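Local coordinates for protein aac(6')-Ii (PDB 1N71) that probably transfers an acetyl group from acetyl-coenzyme A to the 6'-amine of aminoglycosides, giving antibiotic resistance as a GNAT-family enzyme, at residues G117-T129 and V157-I169. Residues are numbered along the deposited sequence; the frame is centred on the assembly and turned at random.
Sequences GTTLSQTDLYEHT and VLPNANGWDKPDI. Unlike the reference sequence in segment 117-129: E127 (reference Val).
N160 OD1, on a side chain whose ND2 lies near the Y126 ring, accepts from D165 N at 2.9 Å. That N-H meets a lone pair in the carbonyl plane. A water next to OD1 also takes the N-H of L125, so it links the two segments. A second water accepts from N160 ND2 and reaches D124 OD1 weakly. One direct hydrogen bond crosses, from Q122 N to D165 O, 3.0 Å and nearly straight at 172°.

Apolar packing makes up much of the rest. P159 lies over one face of Y126, with P159 CB 4.0 Å from the ring centroid in a CH-pi contact. P159 CG also meets L125 CB at 3.6 Å. With CG turned anti to the carbonyl carbon (chi1 -79°), the L125 side chain extends between V157 and P167, and L125 CD1 touches both. The pair L125 CD1 and P167 CB is tight, at 3.4 Å. Further along, L120 CD1 touches V157 CG1 at 3.8 Å and also packs on I169.

The contact lays the loop before helix 129-134 on the hairpin that joins strands 153-158 and 168-174 of the GNAT fold. The second subunit adjoins it. D165 OD1 stands 3.1 Å from T123 O, acceptor against acceptor, while D165 OD2 makes a salt bridge to R178 of that subunit. The arginine probably keeps D165 ionised, so the polar side of this loop packing is tied to the dimer.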
loop_
_atom_site.group_PDB
_atom_site.type_symbol
_atom_site.label_atom_id
_atom_site.label_comp_id
_atom_site.label_asym_id
_atom_site.label_seq_id
_atom_site.Cartn_x
_atom_site.Cartn_y
_atom_site.Cartn_z
ATOM N N GLY A 117 -5.834 -0.422 20.339
ATOM C CA GLY A 117 -4.671 0.249 20.897
ATOM C C GLY A 117 -4.779 1.759 20.786
ATOM O O GLY A 117 -4.100 2.491 21.509
ATOM N N THR A 118 -5.628 2.229 19.872
ATOM C CA THR A 118 -5.841 3.664 19.666
ATOM C C THR A 118 -7.336 3.946 19.488
ATOM O O THR A 118 -8.139 3.026 19.332
ATOM C CB THR A 118 -5.130 4.188 18.395
ATOM O OG1 THR A 118 -5.932 3.890 17.246
ATOM C CG2 THR A 118 -3.769 3.530 18.230
ATOM N N THR A 119 -7.700 5.222 19.493
ATOM C CA THR A 119 -9.095 5.602 19.330
ATOM C C THR A 119 -9.594 5.444 17.902
ATOM O O THR A 119 -10.763 5.713 17.623
ATOM C CB THR A 119 -9.334 7.062 19.782
ATOM O OG1 THR A 119 -8.393 7.934 19.136
ATOM C CG2 THR A 119 -9.189 7.176 21.293
ATOM N N LEU A 120 -8.724 5.004 16.992
ATOM C CA LEU A 120 -9.136 4.824 15.600
ATOM C C LEU A 120 -9.788 3.469 15.362
ATOM O O LEU A 120 -10.393 3.242 14.316
ATOM C CB LEU A 120 -7.952 5.006 14.644
ATOM C CG LEU A 120 -7.335 6.408 14.562
ATOM C CD1 LEU A 120 -6.361 6.452 13.393
ATOM C CD2 LEU A 120 -8.427 7.458 14.367
ATOM N N SER A 121 -9.653 2.562 16.321
ATOM C CA SER A 121 -10.275 1.250 16.199
ATOM C C SER A 121 -11.589 1.272 16.990
ATOM O O SER A 121 -11.820 2.175 17.797
ATOM C CB SER A 121 -9.345 0.158 16.743
ATOM O OG SER A 121 -8.961 0.420 18.080
ATOM N N GLN A 122 -12.442 0.284 16.755
ATOM C CA GLN A 122 -13.726 0.203 17.441
ATOM C C GLN A 122 -14.566 1.458 17.251
ATOM O O GLN A 122 -15.118 2.012 18.207
ATOM C CB GLN A 122 -13.516 -0.086 18.932
ATOM C CG GLN A 122 -13.390 -1.581 19.224
ATOM C CD GLN A 122 -13.111 -1.889 20.681
ATOM O OE1 GLN A 122 -13.732 -1.322 21.581
ATOM N NE2 GLN A 122 -12.181 -2.808 20.920
ATOM N N THR A 123 -14.652 1.893 15.999
ATOM C CA THR A 123 -15.430 3.065 15.617
ATOM C C THR A 123 -15.577 3.045 14.104
ATOM O O THR A 123 -14.716 2.516 13.403
ATOM C CB THR A 123 -14.733 4.374 16.028
ATOM O OG1 THR A 123 -15.560 5.487 15.655
ATOM C CG2 THR A 123 -13.374 4.501 15.333
ATOM N N ASP A 124 -16.671 3.604 13.595
ATOM C CA ASP A 124 -16.882 3.634 12.149
ATOM C C ASP A 124 -16.005 4.740 11.580
ATOM O O ASP A 124 -16.306 5.926 11.744
ATOM C CB ASP A 124 -18.346 3.924 11.813
ATOM C CG ASP A 124 -18.648 3.725 10.339
ATOM O OD1 ASP A 124 -17.713 3.859 9.522
ATOM O OD2 ASP A 124 -19.818 3.445 9.995
ATOM N N LEU A 125 -14.931 4.352 10.899
ATOM C CA LEU A 125 -13.998 5.323 10.342
ATOM C C LEU A 125 -14.475 6.121 9.141
ATOM O O LEU A 125 -13.792 7.051 8.713
ATOM C CB LEU A 125 -12.665 4.644 10.016
ATOM C CG LEU A 125 -11.788 4.423 11.249
ATOM C CD1 LEU A 125 -10.488 3.741 10.845
ATOM C CD2 LEU A 125 -11.495 5.773 11.912
ATOM N N TYR A 126 -15.628 5.765 8.583
ATOM C CA TYR A 126 -16.154 6.524 7.454
ATOM C C TYR A 126 -16.852 7.779 7.980
ATOM O O TYR A 126 -17.121 8.720 7.226
ATOM C CB TYR A 126 -17.127 5.669 6.633
ATOM C CG TYR A 126 -16.427 4.599 5.822
ATOM C CD1 TYR A 126 -15.606 4.940 4.744
ATOM C CD2 TYR A 126 -16.539 3.250 6.162
ATOM C CE1 TYR A 126 -14.911 3.969 4.026
ATOM C CE2 TYR A 126 -15.845 2.266 5.449
ATOM C CZ TYR A 126 -15.032 2.636 4.381
ATOM O OH TYR A 126 -14.338 1.674 3.673
ATOM N N GLU A 127 -17.114 7.790 9.285
ATOM C CA GLU A 127 -17.770 8.914 9.949
ATOM C C GLU A 127 -16.757 9.818 10.632
ATOM O O GLU A 127 -16.069 9.387 11.552
ATOM C CB GLU A 127 -18.759 8.399 10.998
ATOM C CG GLU A 127 -19.840 7.508 10.429
ATOM C CD GLU A 127 -20.525 8.151 9.241
ATOM O OE1 GLU A 127 -21.007 9.294 9.385
ATOM O OE2 GLU A 127 -20.577 7.519 8.165
ATOM N N HIS A 128 -16.673 11.073 10.192
ATOM C CA HIS A 128 -15.737 12.028 10.782
ATOM C C HIS A 128 -14.322 11.461 10.700
ATOM O O HIS A 128 -13.514 11.602 11.619
ATOM C CB HIS A 128 -16.102 12.300 12.245
ATOM C CG HIS A 128 -17.505 12.786 12.439
ATOM N ND1 HIS A 128 -17.981 13.943 11.859
ATOM C CD2 HIS A 128 -18.537 12.273 13.151
ATOM C CE1 HIS A 128 -19.244 14.122 12.205
ATOM N NE2 HIS A 128 -19.605 13.123 12.989
ATOM N N THR A 129 -14.048 10.816 9.574
ATOM C CA THR A 129 -12.765 10.191 9.297
ATOM C C THR A 129 -11.554 10.989 9.767
ATOM O O THR A 129 -10.820 10.561 10.656
ATOM C CB THR A 129 -12.614 9.937 7.783
ATOM O OG1 THR A 129 -13.757 9.217 7.308
ATOM C CG2 THR A 129 -11.359 9.128 7.495
ATOM N N VAL A 157 -6.224 6.278 6.678
ATOM C CA VAL A 157 -6.665 5.089 7.389
ATOM C C VAL A 157 -7.405 4.181 6.418
ATOM O O VAL A 157 -7.973 4.641 5.432
ATOM C CB VAL A 157 -7.629 5.417 8.569
ATOM C CG1 VAL A 157 -6.883 6.177 9.662
ATOM C CG2 VAL A 157 -8.832 6.218 8.063
ATOM N N LEU A 158 -7.374 2.887 6.697
ATOM C CA LEU A 158 -8.060 1.907 5.871
ATOM C C LEU A 158 -9.119 1.274 6.767
ATOM O O LEU A 158 -8.841 0.341 7.521
ATOM C CB LEU A 158 -7.079 0.850 5.376
ATOM C CG LEU A 158 -7.668 -0.236 4.475
ATOM C CD1 LEU A 158 -8.580 0.387 3.422
ATOM C CD2 LEU A 158 -6.530 -1.013 3.831
ATOM N N PRO A 159 -10.354 1.783 6.695
ATOM C CA PRO A 159 -11.444 1.255 7.523
ATOM C C PRO A 159 -11.719 -0.242 7.375
ATOM O O PRO A 159 -11.792 -0.768 6.264
ATOM C CB PRO A 159 -12.646 2.106 7.097
ATOM C CG PRO A 159 -12.006 3.409 6.661
ATOM C CD PRO A 159 -10.824 2.901 5.859
ATOM N N ASN A 160 -11.859 -0.919 8.513
ATOM C CA ASN A 160 -12.168 -2.347 8.548
ATOM C C ASN A 160 -11.203 -3.248 7.776
ATOM O O ASN A 160 -11.584 -4.330 7.335
ATOM C CB ASN A 160 -13.584 -2.557 8.009
ATOM C CG ASN A 160 -14.575 -1.574 8.596
ATOM O OD1 ASN A 160 -14.722 -1.481 9.813
ATOM N ND2 ASN A 160 -15.266 -0.835 7.732
ATOM N N ALA A 161 -9.956 -2.811 7.632
ATOM C CA ALA A 161 -8.961 -3.569 6.878
ATOM C C ALA A 161 -8.777 -5.017 7.318
ATOM O O ALA A 161 -8.797 -5.934 6.494
ATOM C CB ALA A 161 -7.613 -2.843 6.930
ATOM N N ASN A 162 -8.590 -5.208 8.619
ATOM C CA ASN A 162 -8.354 -6.523 9.200
ATOM C C ASN A 162 -9.618 -7.094 9.832
ATOM O O ASN A 162 -9.550 -8.003 10.654
ATOM C CB ASN A 162 -7.268 -6.398 10.267
ATOM C CG ASN A 162 -6.024 -5.704 9.750
ATOM O OD1 ASN A 162 -5.186 -6.321 9.096
ATOM N ND2 ASN A 162 -5.907 -4.407 10.023
ATOM N N GLY A 163 -10.769 -6.563 9.438
ATOM C CA GLY A 163 -12.027 -7.007 10.008
ATOM C C GLY A 163 -12.751 -5.782 10.531
ATOM O O GLY A 163 -12.176 -4.697 10.573
ATOM N N TRP A 164 -14.004 -5.931 10.943
ATOM C CA TRP A 164 -14.744 -4.777 11.434
ATOM C C TRP A 164 -14.024 -4.000 12.534
ATOM O O TRP A 164 -13.605 -4.563 13.540
ATOM C CB TRP A 164 -16.131 -5.201 11.919
ATOM C CG TRP A 164 -16.988 -5.728 10.810
ATOM C CD1 TRP A 164 -17.321 -7.030 10.572
ATOM C CD2 TRP A 164 -17.595 -4.960 9.765
ATOM N NE1 TRP A 164 -18.101 -7.121 9.441
ATOM C CE2 TRP A 164 -18.282 -5.864 8.926
ATOM C CE3 TRP A 164 -17.624 -3.593 9.454
ATOM C CZ2 TRP A 164 -18.992 -5.445 7.796
ATOM C CZ3 TRP A 164 -18.332 -3.178 8.328
ATOM C CH2 TRP A 164 -19.005 -4.104 7.515
ATOM N N ASP A 165 -13.888 -2.696 12.306
ATOM C CA ASP A 165 -13.256 -1.766 13.233
ATOM C C ASP A 165 -11.841 -2.110 13.685
ATOM O O ASP A 165 -11.451 -1.814 14.814
ATOM C CB ASP A 165 -14.170 -1.544 14.440
ATOM C CG ASP A 165 -15.564 -1.103 14.030
ATOM O OD1 ASP A 165 -15.695 -0.406 12.996
ATOM O OD2 ASP A 165 -16.530 -1.446 14.740
ATOM N N LYS A 166 -11.082 -2.725 12.780
ATOM C CA LYS A 166 -9.685 -3.097 13.008
ATOM C C LYS A 166 -8.977 -2.557 11.770
ATOM O O LYS A 166 -8.579 -3.302 10.873
ATOM C CB LYS A 166 -9.545 -4.615 13.091
ATOM C CG LYS A 166 -10.271 -5.214 14.290
ATOM C CD LYS A 166 -10.100 -6.721 14.360
ATOM C CE LYS A 166 -10.764 -7.276 15.610
ATOM N NZ LYS A 166 -10.598 -8.753 15.718
ATOM N N PRO A 167 -8.813 -1.231 11.715
ATOM C CA PRO A 167 -8.180 -0.528 10.602
ATOM C C PRO A 167 -6.668 -0.590 10.509
ATOM O O PRO A 167 -5.985 -1.040 11.426
ATOM C CB PRO A 167 -8.642 0.899 10.824
ATOM C CG PRO A 167 -8.475 1.016 12.325
ATOM C CD PRO A 167 -9.083 -0.300 12.829
ATOM N N ASP A 168 -6.161 -0.140 9.365
ATOM C CA ASP A 168 -4.730 -0.027 9.170
ATOM C C ASP A 168 -4.573 1.488 9.212
ATOM O O ASP A 168 -5.446 2.218 8.735
ATOM C CB ASP A 168 -4.284 -0.576 7.807
ATOM C CG ASP A 168 -2.761 -0.708 7.703
ATOM O OD1 ASP A 168 -2.089 -0.686 8.754
ATOM O OD2 ASP A 168 -2.235 -0.848 6.576
ATOM N N ILE A 169 -3.495 1.962 9.820
ATOM C CA ILE A 169 -3.244 3.392 9.921
ATOM C C ILE A 169 -2.040 3.713 9.043
ATOM O O ILE A 169 -0.964 3.155 9.251
ATOM C CB ILE A 169 -2.925 3.787 11.374
ATOM C CG1 ILE A 169 -4.106 3.418 12.283
ATOM C CG2 ILE A 169 -2.626 5.277 11.454
ATOM C CD1 ILE A 169 -3.811 3.538 13.783
HETATM O O HOH W 1 -17.454 0.964 8.636
HETATM O O HOH W 2 -14.759 1.296 10.631
#